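Local coordinates for stringent starvation protein A homolog (Haemophilus influenzae, PDB 3LYK) that belongs to the glutathione S-transferase superfamily and probably forms an equimolar complex with the RNA polymerase holoenzyme, though not with the core enzyme, at residues Met72-Leu75 / Asp76-Pro80; Val90-Ala93 / Lys94-Leu98; Leu125-Leu128 / Lys129-Leu133; Asp190-Leu193 / Gln194-Gly197. One frame throughout, in Å; residues are numbered along the deposited sequence.

Contact 1. Residues Met72-Leu75 / Asp76-Pro80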
HETATM    1  N   MSE B  72       5.973   1.509  -8.432  1.00 15.39           N
HETATM    2  CA  MSE B  72       5.863   2.892  -8.890  1.00 17.51           C
HETATM    3  C   MSE B  72       6.582   3.869  -8.005  1.00 17.78           C
HETATM    4  O   MSE B  72       7.237   4.809  -8.499  1.00 17.60           O
HETATM    5  CB  MSE B  72       4.385   3.306  -9.057  1.00 16.29           C
HETATM    6  CG  MSE B  72       3.722   2.552 -10.264  1.00 20.75           C
HETATM    7 SE   MSE B  72       1.892   3.247 -10.483  1.00 31.52          SE
HETATM    8  CE  MSE B  72       1.154   2.130  -9.146  1.00 23.55           C
ATOM      9  N   GLU B  73       6.458   3.670  -6.691  1.00 17.24           N
ATOM     10  CA  GLU B  73       7.202   4.537  -5.780  1.00 18.21           C
ATOM     11  C   GLU B  73       8.687   4.296  -5.881  1.00 16.83           C
ATOM     12  O   GLU B  73       9.441   5.235  -5.854  1.00 18.31           O
ATOM     13  CB  GLU B  73       6.683   4.428  -4.330  1.00 19.24           C
ATOM     14  CG  GLU B  73       5.314   5.187  -4.181  1.00 23.03           C
ATOM     15  CD  GLU B  73       5.081   5.787  -2.756  1.00 31.91           C
ATOM     16  OE1 GLU B  73       6.025   6.457  -2.214  1.00 30.29           O
ATOM     17  OE2 GLU B  73       3.947   5.593  -2.215  1.00 32.04           O
ATOM     18  N   TYR B  74       9.111   3.043  -6.013  1.00 15.64           N
ATOM     19  CA  TYR B  74      10.513   2.773  -6.309  1.00 15.55           C
ATOM     20  C   TYR B  74      11.033   3.539  -7.543  1.00 16.12           C
ATOM     21  O   TYR B  74      12.140   4.136  -7.530  1.00 15.24           O
ATOM     22  CB  TYR B  74      10.700   1.262  -6.489  1.00 15.55           C
ATOM     23  CG  TYR B  74      12.048   0.874  -7.114  1.00 17.30           C
ATOM     24  CD1 TYR B  74      13.240   0.984  -6.378  1.00 18.72           C
ATOM     25  CD2 TYR B  74      12.129   0.417  -8.446  1.00 15.09           C
ATOM     26  CE1 TYR B  74      14.501   0.649  -6.950  1.00 19.97           C
ATOM     27  CE2 TYR B  74      13.355   0.090  -9.007  1.00 18.35           C
ATOM     28  CZ  TYR B  74      14.533   0.202  -8.256  1.00 21.58           C
ATOM     29  OH  TYR B  74      15.741  -0.144  -8.804  1.00 20.34           O
ATOM     30  N   LEU B  75      10.245   3.528  -8.619  1.00 15.73           N
ATOM     31  CA  LEU B  75      10.718   4.179  -9.866  1.00 16.12           C
ATOM     32  C   LEU B  75      10.754   5.697  -9.663  1.00 17.10           C
ATOM     33  O   LEU B  75      11.710   6.354 -10.106  1.00 17.13           O
ATOM     34  CB  LEU B  75       9.804   3.817 -11.041  1.00 14.31           C
ATOM     35  CG  LEU B  75       9.893   2.370 -11.484  1.00 16.44           C
ATOM     36  CD1 LEU B  75       8.760   1.966 -12.456  1.00 15.04           C
ATOM     37  CD2 LEU B  75      11.287   2.033 -12.100  1.00 15.13           C
ATOM     38  N   ASP B  76       9.732   6.266  -9.006  1.00 16.74           N
ATOM     39  CA  ASP B  76       9.717   7.687  -8.764  1.00 17.61           C
ATOM     40  C   ASP B  76      10.889   8.129  -7.871  1.00 18.61           C
ATOM     41  O   ASP B  76      11.446   9.222  -8.087  1.00 19.03           O
ATOM     42  CB  ASP B  76       8.399   8.136  -8.117  1.00 17.77           C
ATOM     43  CG  ASP B  76       8.185   9.643  -8.218  1.00 21.00           C
ATOM     44  OD1 ASP B  76       8.225  10.191  -9.372  1.00 18.81           O
ATOM     45  OD2 ASP B  76       7.954  10.312  -7.152  1.00 19.84           O
ATOM     46  N   GLU B  77      11.238   7.316  -6.862  1.00 18.09           N
ATOM     47  CA  GLU B  77      12.403   7.612  -5.993  1.00 18.88           C
ATOM     48  C   GLU B  77      13.739   7.396  -6.713  1.00 19.19           C
ATOM     49  O   GLU B  77      14.662   8.200  -6.590  1.00 19.55           O
ATOM     50  CB  GLU B  77      12.347   6.807  -4.667  1.00 18.46           C
ATOM     51  CG  GLU B  77      11.126   7.183  -3.795  1.00 19.04           C
ATOM     52  CD  GLU B  77      10.910   6.275  -2.552  1.00 23.53           C
ATOM     53  OE1 GLU B  77      11.703   5.325  -2.298  1.00 21.89           O
ATOM     54  OE2 GLU B  77       9.935   6.529  -1.823  1.00 22.80           O
ATOM     55  N   ARG B  78      13.875   6.316  -7.458  1.00 19.18           N
ATOM     56  CA  ARG B  78      15.149   6.089  -8.126  1.00 20.54           C
ATOM     57  C   ARG B  78      15.396   7.059  -9.313  1.00 21.32           C
ATOM     58  O   ARG B  78      16.520   7.526  -9.514  1.00 22.41           O
ATOM     59  CB  ARG B  78      15.240   4.676  -8.634  1.00 22.04           C
ATOM     60  CG  ARG B  78      16.596   4.404  -9.333  1.00 25.36           C
ATOM     61  CD  ARG B  78      16.829   2.926  -9.451  1.00 30.17           C
ATOM     62  NE  ARG B  78      17.941   2.632 -10.351  1.00 34.71           N
ATOM     63  CZ  ARG B  78      18.052   1.518 -11.093  1.00 40.21           C
ATOM     64  NH1 ARG B  78      19.107   1.361 -11.901  1.00 42.93           N
ATOM     65  NH2 ARG B  78      17.107   0.566 -11.076  1.00 38.55           N
ATOM     66  N   PHE B  79      14.336   7.388 -10.052  1.00 20.43           N
ATOM     67  CA  PHE B  79      14.391   8.231 -11.246  1.00 20.58           C
ATOM     68  C   PHE B  79      13.554   9.485 -11.023  1.00 21.73           C
ATOM     69  O   PHE B  79      12.367   9.507 -11.354  1.00 21.40           O
ATOM     70  CB  PHE B  79      13.868   7.438 -12.474  1.00 19.60           C
ATOM     71  CG  PHE B  79      14.634   6.161 -12.725  1.00 18.85           C
ATOM     72  CD1 PHE B  79      15.951   6.209 -13.187  1.00 16.04           C
ATOM     73  CD2 PHE B  79      14.052   4.921 -12.458  1.00 16.79           C
ATOM     74  CE1 PHE B  79      16.699   5.006 -13.405  1.00 15.73           C
ATOM     75  CE2 PHE B  79      14.772   3.714 -12.683  1.00 17.91           C
ATOM     76  CZ  PHE B  79      16.105   3.752 -13.156  1.00 15.59           C
ATOM     77  N   PRO B  80      14.172  10.541 -10.441  1.00 23.62           N
ATOM     78  CA  PRO B  80      13.423  11.696 -10.013  1.00 24.08           C
ATOM     79  C   PRO B  80      12.724  12.476 -11.117  1.00 24.19           C
ATOM     80  O   PRO B  80      11.720  13.090 -10.831  1.00 24.19           O
ATOM     81  CB  PRO B  80      14.488  12.582  -9.304  1.00 24.73           C
ATOM     82  CG  PRO B  80      15.595  11.607  -8.933  1.00 26.58           C
ATOM     83  CD  PRO B  80      15.606  10.633 -10.070  1.00 24.17           C
TER
HETATM   84  O   HOH W   1       8.025   8.051  -2.840  1.00 21.59           O
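Tyr74 and Arg78 run side by side on the last turns of helix 68-78. Arg78 NH2 donates to Tyr74 OH over 2.7 Å, a rather bent bond (133° at the hydrogen), with the hydroxyl tilted 29° from the guanidinium plane; Asp60 takes the same NH2 in a salt bridge. Both residues carry CG trans to the backbone N, which sends the ring and the arginine chain the same way.

One residue earlier in each segment, the carboxylates of Glu73 and Glu77 stand nearly perpendicular, OE1 of the former 3.9 Å from OE2 of the latter. A water donates to both oxygens, 2.6 Å from Glu73 OE1 and from Glu77 OE2, and Arg96 of the same chain and Arg92 and Arg96 of the second subunit supply countercharge.

Apolar packing brings Leu75 CD2 to the edge of the Phe79 ring, 3.9 Å from CE2, while CG of Arg78 sits over one face of that ring.

The backbone closes with Phe79 N to Leu75 O at 2.8 Å, Phe79 being the first residue to leave helical geometry. This is the C-terminal end of the last helix of the thioredoxin-like domain in the glutathione S-transferase fold, here turned toward the dimer interface.

Contact 2. Residues Val90-Ala93 / Lys94-Leu98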
ATOM      1  N   VAL B  90       2.246  16.687   3.211  1.00 19.46           N
ATOM      2  CA  VAL B  90       0.767  16.671   3.219  1.00 19.97           C
ATOM      3  C   VAL B  90       0.201  16.315   1.801  1.00 20.38           C
ATOM      4  O   VAL B  90      -0.721  15.497   1.676  1.00 22.25           O
ATOM      5  CB  VAL B  90       0.160  18.015   3.721  1.00 20.26           C
ATOM      6  CG1 VAL B  90      -1.402  18.060   3.462  1.00 20.06           C
ATOM      7  CG2 VAL B  90       0.492  18.253   5.272  1.00 20.70           C
ATOM      8  N   SER B  91       0.739  16.928   0.752  1.00 21.17           N
ATOM      9  CA  SER B  91       0.326  16.603  -0.641  1.00 22.94           C
ATOM     10  C   SER B  91       0.560  15.158  -0.951  1.00 21.00           C
ATOM     11  O   SER B  91      -0.264  14.529  -1.630  1.00 21.38           O
ATOM     12  CB  SER B  91       1.184  17.356  -1.655  1.00 23.01           C
ATOM     13  OG  SER B  91       0.959  18.718  -1.492  1.00 32.94           O
ATOM     14  N   ARG B  92       1.726  14.652  -0.521  1.00 19.92           N
ATOM     15  CA  ARG B  92       2.054  13.240  -0.765  1.00 19.11           C
ATOM     16  C   ARG B  92       1.047  12.313  -0.097  1.00 19.47           C
ATOM     17  O   ARG B  92       0.600  11.318  -0.697  1.00 17.92           O
ATOM     18  CB  ARG B  92       3.493  12.931  -0.365  1.00 18.88           C
ATOM     19  CG  ARG B  92       4.503  13.757  -1.205  1.00 17.96           C
ATOM     20  CD  ARG B  92       5.921  13.664  -0.620  1.00 15.50           C
ATOM     21  NE  ARG B  92       6.389  12.290  -0.452  1.00 18.18           N
ATOM     22  CZ  ARG B  92       7.030  11.587  -1.390  1.00 21.83           C
ATOM     23  NH1 ARG B  92       7.220  12.101  -2.605  1.00 18.68           N
ATOM     24  NH2 ARG B  92       7.456  10.355  -1.120  1.00 19.77           N
ATOM     25  N   ALA B  93       0.640  12.667   1.139  1.00 18.94           N
ATOM     26  CA  ALA B  93      -0.320  11.826   1.864  1.00 18.99           C
ATOM     27  C   ALA B  93      -1.698  11.898   1.191  1.00 18.80           C
ATOM     28  O   ALA B  93      -2.369  10.898   1.050  1.00 18.92           O
ATOM     29  CB  ALA B  93      -0.441  12.278   3.350  1.00 18.02           C
ATOM     30  N   LYS B  94      -2.128  13.086   0.804  1.00 19.73           N
ATOM     31  CA  LYS B  94      -3.430  13.183   0.101  1.00 21.54           C
ATOM     32  C   LYS B  94      -3.439  12.381  -1.193  1.00 20.77           C
ATOM     33  O   LYS B  94      -4.399  11.690  -1.460  1.00 21.33           O
ATOM     34  CB  LYS B  94      -3.846  14.627  -0.145  1.00 21.44           C
ATOM     35  CG  LYS B  94      -3.919  15.360   1.177  1.00 25.71           C
ATOM     36  CD  LYS B  94      -5.178  16.159   1.354  1.00 36.60           C
ATOM     37  CE  LYS B  94      -4.813  17.594   1.402  1.00 38.15           C
ATOM     38  NZ  LYS B  94      -3.672  17.650   0.476  1.00 41.25           N
ATOM     39  N   ASP B  95      -2.352  12.430  -1.962  1.00 20.67           N
ATOM     40  CA  ASP B  95      -2.272  11.620  -3.201  1.00 20.56           C
ATOM     41  C   ASP B  95      -2.303  10.135  -2.933  1.00 19.59           C
ATOM     42  O   ASP B  95      -2.941   9.365  -3.680  1.00 19.46           O
ATOM     43  CB  ASP B  95      -1.016  11.970  -3.996  1.00 20.90           C
ATOM     44  CG  ASP B  95      -1.146  13.312  -4.683  1.00 24.98           C
ATOM     45  OD1 ASP B  95      -2.267  13.884  -4.656  1.00 29.90           O
ATOM     46  OD2 ASP B  95      -0.150  13.797  -5.241  1.00 29.03           O
ATOM     47  N   ARG B  96      -1.589   9.712  -1.891  1.00 18.25           N
ATOM     48  CA  ARG B  96      -1.608   8.309  -1.498  1.00 18.92           C
ATOM     49  C   ARG B  96      -3.003   7.846  -1.109  1.00 19.18           C
ATOM     50  O   ARG B  96      -3.422   6.709  -1.425  1.00 18.86           O
ATOM     51  CB  ARG B  96      -0.614   8.036  -0.350  1.00 18.75           C
ATOM     52  CG  ARG B  96       0.871   7.966  -0.811  1.00 22.10           C
ATOM     53  CD  ARG B  96       1.741   7.361   0.252  1.00 23.33           C
ATOM     54  NE  ARG B  96       3.136   7.361  -0.171  1.00 21.87           N
ATOM     55  CZ  ARG B  96       4.068   8.186   0.311  1.00 26.41           C
ATOM     56  NH1 ARG B  96       3.756   9.091   1.256  1.00 23.79           N
ATOM     57  NH2 ARG B  96       5.325   8.090  -0.131  1.00 21.19           N
ATOM     58  N   LEU B  97      -3.707   8.698  -0.364  1.00 21.13           N
ATOM     59  CA  LEU B  97      -5.049   8.333   0.112  1.00 22.42           C
ATOM     60  C   LEU B  97      -6.036   8.255  -1.073  1.00 21.87           C
ATOM     61  O   LEU B  97      -6.877   7.351  -1.154  1.00 21.92           O
ATOM     62  CB  LEU B  97      -5.541   9.345   1.144  1.00 22.73           C
ATOM     63  CG  LEU B  97      -6.741   8.808   1.938  1.00 27.52           C
ATOM     64  CD1 LEU B  97      -6.364   7.561   2.692  1.00 30.42           C
ATOM     65  CD2 LEU B  97      -7.318   9.854   2.906  1.00 29.23           C
ATOM     66  N   LEU B  98      -5.895   9.206  -1.992  1.00 22.25           N
ATOM     67  CA  LEU B  98      -6.669   9.225  -3.241  1.00 23.45           C
ATOM     68  C   LEU B  98      -6.472   7.946  -4.047  1.00 22.58           C
ATOM     69  O   LEU B  98      -7.433   7.330  -4.505  1.00 22.15           O
ATOM     70  CB  LEU B  98      -6.225  10.442  -4.052  1.00 25.07           C
ATOM     71  CG  LEU B  98      -7.129  11.168  -5.013  1.00 29.44           C
ATOM     72  CD1 LEU B  98      -8.572  11.124  -4.511  1.00 33.72           C
ATOM     73  CD2 LEU B  98      -6.627  12.602  -5.045  1.00 32.39           C
TER
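NH2 of Arg96, which lies 3.3 Å from NH2 of Arg92, is held by carboxylates from both subunits: it forms salt bridges with Glu73 of its own chain and with Glu77 of the second subunit, and a long, weak ion pair with Glu73 of the second subunit. Arg92 takes the other oxygen of that Glu77 through NE, and its NH1 donates to the backbone carbonyl of Gln86. The two guanidinium groups are therefore gathered round the Glu77 carboxylate they share, with Glu73 of their own chain adding a second negative charge, which would probably offset the closeness of their charges. They extend in the same direction from successive turns, with their planes 81° apart. Arg96 reaches out with a stretched chain, whereas Arg92 is bent about its CG-CD bond (chi3 54°), turning its guanidinium across that of Arg96.

The residues belong to the first turns of helix 89-115, the opening helix of the all-helical C-terminal domain of the glutathione S-transferase fold, and this part of it faces the dimer interface. Ala93 packs there against Tyr74 of the second subunit, as does Val90.

The turn itself is regular. Lys94 N bonds to Val90 O at 2.9 Å with an angle of 168°, and Leu97 N to Ala93 O at 2.9 Å. The Lys94 chain lies alongside Val90 and curls back over it, bent at three successive torsions, until NZ is 3.8 Å from Val90 CG1. On another side of the helix, the CG carbon of Asp95 rests 3.4 Å from Ser91 O, and its OD1 accepts a hydrogen bond from Asn147.

Contact 3. Residues Leu125-Leu128 / Lys129-Leu133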
ATOM      1  N   LEU B 125     -21.079  -0.955 -15.121  1.00 42.63           N
ATOM      2  CA  LEU B 125     -20.879   0.168 -16.042  1.00 43.29           C
ATOM      3  C   LEU B 125     -21.694   1.415 -15.705  1.00 43.85           C
ATOM      4  O   LEU B 125     -21.166   2.540 -15.734  1.00 43.29           O
ATOM      5  CB  LEU B 125     -21.132  -0.235 -17.492  1.00 43.51           C
ATOM      6  CG  LEU B 125     -20.190  -1.275 -18.113  1.00 43.92           C
ATOM      7  CD1 LEU B 125     -20.628  -1.630 -19.536  1.00 44.33           C
ATOM      8  CD2 LEU B 125     -18.729  -0.788 -18.099  1.00 46.00           C
ATOM      9  N   LYS B 126     -22.969   1.234 -15.375  1.00 44.44           N
ATOM     10  CA  LYS B 126     -23.797   2.384 -15.019  1.00 45.31           C
ATOM     11  C   LYS B 126     -23.303   3.036 -13.733  1.00 44.58           C
ATOM     12  O   LYS B 126     -23.260   4.268 -13.629  1.00 44.83           O
ATOM     13  CB  LYS B 126     -25.274   1.998 -14.875  1.00 46.21           C
ATOM     14  CG  LYS B 126     -26.219   3.226 -14.778  1.00 49.65           C
ATOM     15  CD  LYS B 126     -27.588   2.936 -15.416  1.00 55.89           C
ATOM     16  CE  LYS B 126     -28.441   1.997 -14.535  1.00 57.39           C
ATOM     17  NZ  LYS B 126     -29.199   2.806 -13.547  1.00 58.92           N
ATOM     18  N   GLN B 127     -22.926   2.209 -12.764  1.00 44.15           N
ATOM     19  CA  GLN B 127     -22.410   2.715 -11.505  1.00 44.14           C
ATOM     20  C   GLN B 127     -21.108   3.523 -11.695  1.00 43.39           C
ATOM     21  O   GLN B 127     -20.979   4.627 -11.162  1.00 42.63           O
ATOM     22  CB  GLN B 127     -22.220   1.571 -10.497  1.00 44.83           C
ATOM     23  CG  GLN B 127     -22.228   2.056  -9.021  1.00 47.17           C
ATOM     24  CD  GLN B 127     -21.351   1.193  -8.088  1.00 50.32           C
ATOM     25  OE1 GLN B 127     -21.437  -0.031  -8.092  1.00 52.85           O
ATOM     26  NE2 GLN B 127     -20.511   1.844  -7.288  1.00 49.48           N
ATOM     27  N   LEU B 128     -20.154   2.979 -12.456  1.00 43.37           N
ATOM     28  CA  LEU B 128     -18.880   3.699 -12.718  1.00 43.78           C
ATOM     29  C   LEU B 128     -19.100   4.993 -13.470  1.00 43.70           C
ATOM     30  O   LEU B 128     -18.518   6.026 -13.146  1.00 42.95           O
ATOM     31  CB  LEU B 128     -17.890   2.819 -13.480  1.00 43.37           C
ATOM     32  CG  LEU B 128     -17.060   1.908 -12.583  1.00 43.51           C
ATOM     33  CD1 LEU B 128     -16.263   0.945 -13.421  1.00 41.65           C
ATOM     34  CD2 LEU B 128     -16.145   2.714 -11.642  1.00 42.29           C
ATOM     35  N   LYS B 129     -19.970   4.915 -14.474  1.00 45.17           N
ATOM     36  CA  LYS B 129     -20.405   6.076 -15.239  1.00 46.64           C
ATOM     37  C   LYS B 129     -21.000   7.187 -14.355  1.00 47.11           C
ATOM     38  O   LYS B 129     -20.573   8.349 -14.440  1.00 46.29           O
ATOM     39  CB  LYS B 129     -21.396   5.639 -16.325  1.00 46.93           C
ATOM     40  CG  LYS B 129     -21.647   6.676 -17.394  1.00 47.57           C
ATOM     41  CD  LYS B 129     -22.391   6.088 -18.560  1.00 47.26           C
ATOM     42  CE  LYS B 129     -22.361   7.069 -19.695  1.00 49.81           C
ATOM     43  NZ  LYS B 129     -22.932   6.434 -20.905  1.00 51.77           N
ATOM     44  N   GLU B 130     -21.957   6.837 -13.496  1.00 48.45           N
ATOM     45  CA  GLU B 130     -22.545   7.834 -12.593  1.00 50.41           C
ATOM     46  C   GLU B 130     -21.467   8.466 -11.697  1.00 50.58           C
ATOM     47  O   GLU B 130     -21.353   9.698 -11.617  1.00 50.55           O
ATOM     48  CB  GLU B 130     -23.632   7.226 -11.717  1.00 51.22           C
ATOM     49  CG  GLU B 130     -24.950   6.919 -12.414  1.00 56.21           C
ATOM     50  CD  GLU B 130     -25.965   6.236 -11.476  1.00 62.23           C
ATOM     51  OE1 GLU B 130     -27.047   6.829 -11.232  1.00 63.29           O
ATOM     52  OE2 GLU B 130     -25.671   5.114 -10.974  1.00 64.23           O
ATOM     53  N   GLU B 131     -20.667   7.616 -11.050  1.00 50.45           N
ATOM     54  CA  GLU B 131     -19.610   8.086 -10.149  1.00 50.57           C
ATOM     55  C   GLU B 131     -18.588   9.015 -10.794  1.00 49.80           C
ATOM     56  O   GLU B 131     -18.245  10.054 -10.230  1.00 49.81           O
ATOM     57  CB  GLU B 131     -18.922   6.911  -9.475  1.00 50.77           C
ATOM     58  CG  GLU B 131     -19.496   6.636  -8.096  1.00 54.48           C
ATOM     59  CD  GLU B 131     -19.454   5.172  -7.709  1.00 58.74           C
ATOM     60  OE1 GLU B 131     -18.775   4.359  -8.397  1.00 60.31           O
ATOM     61  OE2 GLU B 131     -20.113   4.834  -6.703  1.00 61.00           O
ATOM     62  N   LEU B 132     -18.102   8.648 -11.977  1.00 48.83           N
ATOM     63  CA  LEU B 132     -17.171   9.511 -12.683  1.00 48.26           C
ATOM     64  C   LEU B 132     -17.805  10.853 -13.098  1.00 48.24           C
ATOM     65  O   LEU B 132     -17.193  11.915 -12.935  1.00 47.38           O
ATOM     66  CB  LEU B 132     -16.529   8.770 -13.860  1.00 48.08           C
ATOM     67  CG  LEU B 132     -15.430   7.800 -13.383  1.00 47.89           C
ATOM     68  CD1 LEU B 132     -15.271   6.650 -14.322  1.00 47.20           C
ATOM     69  CD2 LEU B 132     -14.097   8.522 -13.169  1.00 46.62           C
ATOM     70  N   LEU B 133     -19.038  10.809 -13.594  1.00 48.63           N
ATOM     71  CA  LEU B 133     -19.770  12.051 -13.858  1.00 49.86           C
ATOM     72  C   LEU B 133     -19.902  12.898 -12.577  1.00 49.91           C
ATOM     73  O   LEU B 133     -19.636  14.099 -12.594  1.00 49.88           O
ATOM     74  CB  LEU B 133     -21.128  11.786 -14.548  1.00 49.92           C
ATOM     75  CG  LEU B 133     -21.028  11.470 -16.059  1.00 50.73           C
ATOM     76  CD1 LEU B 133     -22.409  11.170 -16.658  1.00 53.19           C
ATOM     77  CD2 LEU B 133     -20.319  12.583 -16.882  1.00 50.37           C
TER
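Gln127 starts with CG trans to the backbone N (chi1 -157°) and bends at chi2; Glu131, one turn later, has a chi1 of -96°, away from a staggered value, and these torsions carry its carboxylate to the amide. The two side chains lie side by side with their flat groups nearly perpendicular. NE2 of Gln127 donates to OE2 of Glu131 at 3.1 Å in a fairly straight bond (160°). The acceptor lies in the amide plane, and the N-H arrives on the syn side of OE2, somewhat out of the carboxylate plane. A second approach, NE2 of Gln127 to OE1 of Glu131 at 3.3 Å, is weak.

Beneath this pair run the main-chain bonds of helix 118-134, among them Glu131 N to Gln127 O at 3.0 Å and Leu132 N to Leu128 O at 2.9 Å. Leu128 and Leu132 turn inward instead, packing on helices 152-165 and 89-115 in the helical C-terminal domain. Lys129 stretches out to the carbonyl of Glu170.

Because the donor is a neutral amide, the Gln127-Glu131 link joins successive turns but probably leaves the carboxylate charge uncancelled, and it sets the rotation of the amide with NE2, not OE1, toward the glutamate.

Contact 4. Residues Asp190-Leu193 / Gln194-Gly197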
ATOM      1  N   ASP B 190       3.005  11.306 -24.283  1.00 22.59           N
ATOM      2  CA  ASP B 190       3.992  10.335 -24.816  1.00 24.47           C
ATOM      3  C   ASP B 190       4.034   9.028 -24.029  1.00 23.64           C
ATOM      4  O   ASP B 190       4.161   7.933 -24.620  1.00 23.10           O
ATOM      5  CB  ASP B 190       5.429  10.900 -24.829  1.00 26.21           C
ATOM      6  CG  ASP B 190       5.654  11.922 -25.968  1.00 34.95           C
ATOM      7  OD1 ASP B 190       4.778  12.018 -26.883  1.00 42.52           O
ATOM      8  OD2 ASP B 190       6.707  12.627 -25.952  1.00 41.39           O
ATOM      9  N   SER B 191       3.934   9.133 -22.701  1.00 21.39           N
ATOM     10  CA  SER B 191       4.081   7.911 -21.869  1.00 21.31           C
ATOM     11  C   SER B 191       2.882   6.992 -22.035  1.00 19.52           C
ATOM     12  O   SER B 191       3.017   5.778 -22.081  1.00 19.23           O
ATOM     13  CB  SER B 191       4.301   8.266 -20.377  1.00 19.95           C
ATOM     14  OG  SER B 191       3.229   9.079 -19.872  1.00 22.49           O
ATOM     15  N   PHE B 192       1.703   7.574 -22.080  1.00 19.41           N
ATOM     16  CA  PHE B 192       0.507   6.780 -22.237  1.00 21.02           C
ATOM     17  C   PHE B 192       0.532   6.085 -23.598  1.00 22.35           C
ATOM     18  O   PHE B 192       0.273   4.873 -23.680  1.00 23.61           O
ATOM     19  CB  PHE B 192      -0.773   7.600 -22.082  1.00 20.60           C
ATOM     20  CG  PHE B 192      -1.988   6.740 -21.978  1.00 20.33           C
ATOM     21  CD1 PHE B 192      -2.458   6.331 -20.733  1.00 18.31           C
ATOM     22  CD2 PHE B 192      -2.606   6.260 -23.125  1.00 16.77           C
ATOM     23  CE1 PHE B 192      -3.564   5.459 -20.635  1.00 22.35           C
ATOM     24  CE2 PHE B 192      -3.709   5.408 -23.061  1.00 17.75           C
ATOM     25  CZ  PHE B 192      -4.207   4.992 -21.812  1.00 20.67           C
ATOM     26  N   LEU B 193       0.876   6.843 -24.646  1.00 23.48           N
ATOM     27  CA  LEU B 193       1.064   6.275 -26.001  1.00 24.82           C
ATOM     28  C   LEU B 193       1.995   5.072 -26.002  1.00 25.70           C
ATOM     29  O   LEU B 193       1.621   4.016 -26.505  1.00 25.84           O
ATOM     30  CB  LEU B 193       1.583   7.333 -26.977  1.00 23.85           C
ATOM     31  CG  LEU B 193       0.609   8.492 -27.171  1.00 25.63           C
ATOM     32  CD1 LEU B 193       1.323   9.635 -27.907  1.00 24.70           C
ATOM     33  CD2 LEU B 193      -0.612   7.994 -27.967  1.00 27.45           C
ATOM     34  N   GLN B 194       3.181   5.197 -25.397  1.00 25.11           N
ATOM     35  CA  GLN B 194       4.055   4.042 -25.249  1.00 26.41           C
ATOM     36  C   GLN B 194       3.457   2.910 -24.453  1.00 26.60           C
ATOM     37  O   GLN B 194       3.735   1.754 -24.745  1.00 26.93           O
ATOM     38  CB  GLN B 194       5.361   4.421 -24.571  1.00 27.02           C
ATOM     39  CG  GLN B 194       6.330   5.158 -25.483  1.00 31.35           C
ATOM     40  CD  GLN B 194       7.482   5.702 -24.695  1.00 37.80           C
ATOM     41  OE1 GLN B 194       7.674   6.912 -24.629  1.00 43.75           O
ATOM     42  NE2 GLN B 194       8.233   4.813 -24.042  1.00 36.58           N
ATOM     43  N   SER B 195       2.653   3.216 -23.433  1.00 26.18           N
ATOM     44  CA  SER B 195       2.134   2.140 -22.577  1.00 25.89           C
ATOM     45  C   SER B 195       1.119   1.241 -23.266  1.00 28.31           C
ATOM     46  O   SER B 195       0.968   0.083 -22.861  1.00 29.13           O
ATOM     47  CB  SER B 195       1.521   2.702 -21.286  1.00 23.71           C
ATOM     48  OG  SER B 195       0.277   3.353 -21.533  1.00 18.31           O
ATOM     49  N   VAL B 196       0.383   1.781 -24.249  1.00 30.40           N
ATOM     50  CA  VAL B 196      -0.637   0.997 -24.969  1.00 32.54           C
ATOM     51  C   VAL B 196      -0.167   0.638 -26.368  1.00 35.87           C
ATOM     52  O   VAL B 196      -0.985   0.245 -27.224  1.00 37.32           O
ATOM     53  CB  VAL B 196      -2.010   1.742 -25.071  1.00 32.01           C
ATOM     54  CG1 VAL B 196      -2.542   2.117 -23.684  1.00 29.89           C
ATOM     55  CG2 VAL B 196      -1.929   2.990 -25.977  1.00 30.07           C
ATOM     56  N   GLY B 197       1.137   0.809 -26.609  1.00 38.12           N
ATOM     57  CA  GLY B 197       1.755   0.550 -27.915  1.00 39.88           C
ATOM     58  C   GLY B 197       1.893  -0.934 -28.209  1.00 41.08           C
ATOM     59  O   GLY B 197       2.177  -1.728 -27.305  1.00 42.68           O
TER
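This is a helix-end contact: the short helix 190-195 closes on itself at the last ordered residues of the chain, where it lies against helix 16-27 of the N-terminal domain and helix 152-165. Phe192 O is the focus. Ser195 OG donates to Phe192 O at 2.6 Å. Val196 N donates to Phe192 O as well, at 3.1 Å. The hydroxyl comes in within the carbonyl plane, on a lone pair, whereas the amide approaches nearly along the C=O axis, so the two donors meet the oxygen from different directions. Ser195 reaches it by placing OG between its backbone N and carbonyl carbon (chi1 72°). The same OG is hydrogen-bonded to His19, which couples this carbonyl to the neighbouring domain.

OG of Ser195 also sits over one face of the Phe192 ring, 4.0 Å above its plane and displaced toward the rim. The ring is brought to that side by its CG lying trans to the backbone N (chi1 -169°). Val196 crosses it obliquely, CG1 lying 3.5 Å from Phe192 CE2, and Trp162 meets the same ring edge-to-face.

Helical geometry gives out at Val196, whose N makes a second, weak bond to Leu193 O at 3.4 Å. Earlier in the helix, Gln194 N to Asp190 O is a straight bond of 3.0 Å, and Ser191 points its hydroxyl at Glu27 on helix 16-27.

A serine hydroxyl returned to the carbonyl three residues back is a familiar helix feature; here it occurs where the end of the C-terminal domain folds back onto the thioredoxin-like domain of a glutathione S-transferase fold.

How the contacts relate
From the N terminus the four contacts follow in series, each a single helical stretch, so none nests in or crosses another and none closes a long loop. Contact 1 ends the last helix of the thioredoxin-like domain, and contact 2 begins the first helix of the C-terminal domain. These two touch directly through Glu73 and Arg96, tying the domains together, and both face the second subunit. Contact 3, on the next helix, lies about 32 Å from contact 1 between centres, across the chain's centre, and belongs to the C-terminal bundle alone. Contact 4 brings the chain end back to helix 16-27, its nearest atoms about 11 Å from contact 1.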